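PDB 3GOX: restriction endonuclease Hpy99I from Helicobacter pylori, which cleaves DNA at a specific pseudopalindromic target sequence as a type II restriction endonuclease of the beta-beta-alpha-Me class. Local coordinates for the interface of chains A and B. Sequence-based numbering; all coordinates share one arbitrary frame. Chains: chain A/B, Restriction endonuclease Hpy99I.

Contact 1 and contact 2 are neighbouring patches of one A-B interface, with the centres of their C-alpha atoms about 7 Å apart. A:Ile48, B:Val137 and B:Ile148 belong to both and carry the apolar packing continuously from one to the other. Contact 1 adds A:Phe17 and a water-bridged A:Arg36 from strands 17-20 and 32-39; contact 2 adds the zinc-knuckle loop of chain A and B:Thr152. Both contacts recur with the chains exchanged, since the interface is two-fold symmetric. Such mutual packing suits a dimer acting on both strands of a pseudopalindromic site, although the structure alone does not prove the oligomeric state.

Contact 1: the interface of chains A and B. Residues chain A 17, 34, 36, 48; chain B 135, 137, 148.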
loop_
_atom_site.group_PDB
_atom_site.type_symbol
_atom_site.label_atom_id
_atom_site.label_comp_id
_atom_site.label_asym_id
_atom_site.label_seq_id
_atom_site.Cartn_x
_atom_site.Cartn_y
_atom_site.Cartn_z
ATOM N N PHE A 17 -1.145 28.195 -11.712
ATOM C CA PHE A 17 -0.984 27.057 -12.615
ATOM C C PHE A 17 -1.501 27.334 -14.020
ATOM O O PHE A 17 -2.502 28.018 -14.207
ATOM C CB PHE A 17 -1.673 25.822 -12.024
ATOM C CG PHE A 17 -0.946 25.257 -10.842
ATOM C CD1 PHE A 17 0.113 24.388 -11.012
ATOM C CD2 PHE A 17 -1.290 25.639 -9.561
ATOM C CE1 PHE A 17 0.796 23.901 -9.906
ATOM C CE2 PHE A 17 -0.610 25.153 -8.460
ATOM C CZ PHE A 17 0.436 24.280 -8.647
ATOM N N VAL A 34 3.810 25.571 -13.237
ATOM C CA VAL A 34 3.588 26.577 -12.198
ATOM C C VAL A 34 4.452 27.814 -12.518
ATOM O O VAL A 34 5.619 27.713 -12.952
ATOM C CB VAL A 34 3.882 26.009 -10.799
ATOM C CG1 VAL A 34 5.302 25.522 -10.656
ATOM C CG2 VAL A 34 3.532 27.036 -9.737
ATOM N N ARG A 36 6.886 30.689 -11.866
ATOM C CA ARG A 36 7.984 30.875 -10.920
ATOM C C ARG A 36 8.573 32.278 -10.904
ATOM O O ARG A 36 9.213 32.673 -9.933
ATOM C CB ARG A 36 9.104 29.850 -11.197
ATOM C CG ARG A 36 8.711 28.388 -10.970
ATOM C CD ARG A 36 8.028 28.117 -9.621
ATOM N NE ARG A 36 8.438 26.851 -9.035
ATOM C CZ ARG A 36 7.822 26.260 -8.019
ATOM N NH1 ARG A 36 6.722 26.796 -7.499
ATOM N NH2 ARG A 36 8.298 25.111 -7.543
ATOM N N ILE A 48 6.115 20.672 -14.741
ATOM C CA ILE A 48 6.344 19.773 -13.613
ATOM C C ILE A 48 6.747 18.359 -14.053
ATOM O O ILE A 48 7.634 17.752 -13.441
ATOM C CB ILE A 48 5.112 19.718 -12.685
ATOM C CG1 ILE A 48 4.843 21.118 -12.120
ATOM C CG2 ILE A 48 5.297 18.674 -11.569
ATOM C CD1 ILE A 48 3.438 21.303 -11.596
ATOM N N GLY B 135 -1.703 22.950 -2.891
ATOM C CA GLY B 135 -1.524 23.542 -4.203
ATOM C C GLY B 135 -0.091 23.928 -4.536
ATOM O O GLY B 135 0.147 24.501 -5.584
ATOM N N VAL B 137 4.033 22.858 -5.361
ATOM C CA VAL B 137 4.750 21.764 -6.014
ATOM C C VAL B 137 5.746 21.152 -5.021
ATOM O O VAL B 137 6.633 21.847 -4.503
ATOM C CB VAL B 137 5.442 22.233 -7.290
ATOM C CG1 VAL B 137 6.313 21.131 -7.878
ATOM C CG2 VAL B 137 4.402 22.652 -8.321
ATOM N N ILE B 148 1.562 17.995 -7.050
ATOM C CA ILE B 148 0.895 19.223 -6.641
ATOM C C ILE B 148 0.118 18.843 -5.391
ATOM O O ILE B 148 -0.756 17.971 -5.445
ATOM C CB ILE B 148 -0.073 19.722 -7.730
ATOM C CG1 ILE B 148 0.672 20.036 -9.042
ATOM C CG2 ILE B 148 -0.840 20.966 -7.241
ATOM C CD1 ILE B 148 -0.211 20.212 -10.269
HETATM O O HOH W 1 7.053 24.558 -5.037
HETATM O O HOH W 2 4.259 25.813 -5.930
#
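With chi1 174°, B:Val137 turns methyl CG2 anti to its carbonyl carbon and toward CD1 of A:Ile48 and CG1 of A:Val34, while A:Phe17, with CG beside its backbone N (chi1 -72°), sends its ring toward B:Ile148. CG2 of B:Val137 rests 3.7 Å from CD1, the end methyl of A:Ile48; the two side chains slide past each other in opposite directions. The same CG2 lies 3.8 Å from CG1 of A:Val34, one methyl thus serving two partners. B:Ile148 comes from the opposite direction to A:Phe17 and lies off one face of the ring, out by its rim: branch methyl CG2 is 3.8 Å from CZ, and end methyl CD1 nears CE1. CG2 of A:Val34 backs the other face, so the ring lies between its own chain and chain B. B:Ile148 also crosses A:Ile48 at about a right angle. The carbonyl oxygen of B:Gly135 lies in the ring plane at the edge of A:Phe17, but so near that the separation is doubtful. Beside the apolar group, A:Arg36 bends its chain and lays one guanidinium face over CG1 of A:Val34. NH2 bonds water 1 at 2.9 Å, and this water bonds the backbone O of B:Val137. NH1 bonds water 2 at 3.1 Å, which in turn bonds the backbone N of B:Val137. The two bridges tie the guanidinium to both backbone polar groups of one residue, and the waters lie 3.2 Å apart. On chain A the patch lies on strands 17-20 and 32-39 and at A:Ile48, just past strand 42-47, within the SH3-family region; on chain B, on the loop at B:Gly135 and strands 137-139 and 146-148.

Contact 2: the interface of chains A and B. Residues chain A 32, 48, 77-78, 82; chain B 137, 147-148, 152.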
loop_
_atom_site.group_PDB
_atom_site.type_symbol
_atom_site.label_atom_id
_atom_site.label_comp_id
_atom_site.label_asym_id
_atom_site.label_seq_id
_atom_site.Cartn_x
_atom_site.Cartn_y
_atom_site.Cartn_z
ATOM N N VAL A 32 1.172 20.791 -17.666
ATOM C CA VAL A 32 0.918 21.694 -16.544
ATOM C C VAL A 32 2.230 22.255 -16.025
ATOM O O VAL A 32 3.211 21.541 -15.811
ATOM C CB VAL A 32 0.162 20.984 -15.397
ATOM C CG1 VAL A 32 -0.081 21.939 -14.201
ATOM C CG2 VAL A 32 -1.160 20.449 -15.932
ATOM N N ILE A 48 6.115 20.672 -14.741
ATOM C CA ILE A 48 6.344 19.773 -13.613
ATOM C C ILE A 48 6.747 18.359 -14.053
ATOM O O ILE A 48 7.634 17.752 -13.441
ATOM C CB ILE A 48 5.112 19.718 -12.685
ATOM C CG1 ILE A 48 4.843 21.118 -12.120
ATOM C CG2 ILE A 48 5.297 18.674 -11.569
ATOM C CD1 ILE A 48 3.438 21.303 -11.596
ATOM N N ILE A 77 -5.069 15.751 -14.012
ATOM C CA ILE A 77 -3.630 15.956 -14.199
ATOM C C ILE A 77 -2.897 14.674 -13.776
ATOM O O ILE A 77 -3.053 14.217 -12.639
ATOM C CB ILE A 77 -3.114 17.122 -13.368
ATOM C CG1 ILE A 77 -3.885 18.408 -13.674
ATOM C CG2 ILE A 77 -1.607 17.319 -13.611
ATOM C CD1 ILE A 77 -3.607 19.559 -12.671
ATOM N N CYS A 78 -2.100 14.085 -14.677
ATOM C CA CYS A 78 -1.357 12.860 -14.376
ATOM C C CYS A 78 -0.251 13.140 -13.353
ATOM O O CYS A 78 0.417 14.161 -13.438
ATOM C CB CYS A 78 -0.765 12.274 -15.646
ATOM S SG CYS A 78 0.323 10.853 -15.366
ATOM N N HIS A 82 2.280 14.920 -15.552
ATOM C CA HIS A 82 1.648 16.211 -15.240
ATOM C C HIS A 82 1.182 16.908 -16.525
ATOM O O HIS A 82 1.363 18.108 -16.726
ATOM C CB HIS A 82 2.544 17.102 -14.348
ATOM C CG HIS A 82 2.517 16.715 -12.902
ATOM N ND1 HIS A 82 3.280 15.685 -12.386
ATOM C CD2 HIS A 82 1.763 17.172 -11.874
ATOM C CE1 HIS A 82 3.012 15.548 -11.093
ATOM N NE2 HIS A 82 2.090 16.430 -10.759
ATOM N N VAL B 137 4.033 22.858 -5.361
ATOM C CA VAL B 137 4.750 21.764 -6.014
ATOM C C VAL B 137 5.746 21.152 -5.021
ATOM O O VAL B 137 6.633 21.847 -4.503
ATOM C CB VAL B 137 5.442 22.233 -7.290
ATOM C CG1 VAL B 137 6.313 21.131 -7.878
ATOM C CG2 VAL B 137 4.402 22.652 -8.321
ATOM N N SER B 147 4.794 16.324 -7.212
ATOM C CA SER B 147 3.339 16.379 -7.149
ATOM C C SER B 147 2.854 17.777 -6.842
ATOM O O SER B 147 3.651 18.643 -6.447
ATOM C CB SER B 147 2.781 15.415 -6.104
ATOM O OG SER B 147 3.315 15.666 -4.808
ATOM N N ILE B 148 1.562 17.995 -7.050
ATOM C CA ILE B 148 0.895 19.223 -6.641
ATOM C C ILE B 148 0.118 18.843 -5.391
ATOM O O ILE B 148 -0.756 17.971 -5.445
ATOM C CB ILE B 148 -0.073 19.722 -7.730
ATOM C CG1 ILE B 148 0.672 20.036 -9.042
ATOM C CG2 ILE B 148 -0.840 20.966 -7.241
ATOM C CD1 ILE B 148 -0.211 20.212 -10.269
ATOM N N THR B 152 -2.339 16.136 -7.086
ATOM C CA THR B 152 -1.752 14.921 -7.708
ATOM C C THR B 152 -1.026 13.988 -6.743
ATOM O O THR B 152 -0.546 12.922 -7.147
ATOM C CB THR B 152 -0.850 15.231 -8.935
ATOM O OG1 THR B 152 0.301 16.002 -8.526
ATOM C CG2 THR B 152 -1.619 15.982 -10.028
#
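The loop of chain A that holds A:His82, between strands 75-77 and 84-86, meets the loop of B:Thr152 and the end of strand 146-148 in chain B. In this beta-beta-alpha-Me endonuclease the chain A loop is a zinc knuckle: A:Cys78 is one of the cysteines that bind a zinc ion. A:His82 NE2 and the side-chain hydroxyl OG1 of B:Thr152 form a hydrogen bond of 2.9 Å (148° at H) whose direction is not settled. The imidazole and the threonine approach from opposite directions, with OG1 somewhat off the imidazole plane, on the side of the A:Cys78 carbonyl. On its own side OG1 accepts a nearly straight bond from the backbone N of B:Ile148, 2.8 Å long, so the hydroxyl is gripped by both chains and ties the loop back to its strand. A chi1 of 64° puts OG1 between backbone N and carbonyl carbon and leaves methyl CG2 for chain A, where it packs 3.8 Å from CG2 of A:Ile77, the side chains crossing at about a right angle. The A:His82 ring is clamped from both faces within its own chain. CG2 of A:Ile48 sits 3.6 Å above the plane, over the ring centre, and the backbone O of A:Cys78 lies off toward the rim on the opposite face. This sandwich should restrict rotation of the imidazole and keep NE2 directed at chain B; the carbonyl may also slightly polarise the ring. Along the CD2 side, B:Ile148 slides past the histidine in the opposite direction, its end methyl CD1 4.0 Å from CD2. CE1 faces the backbone of B:Ser147, at 4.0 Å from its CA.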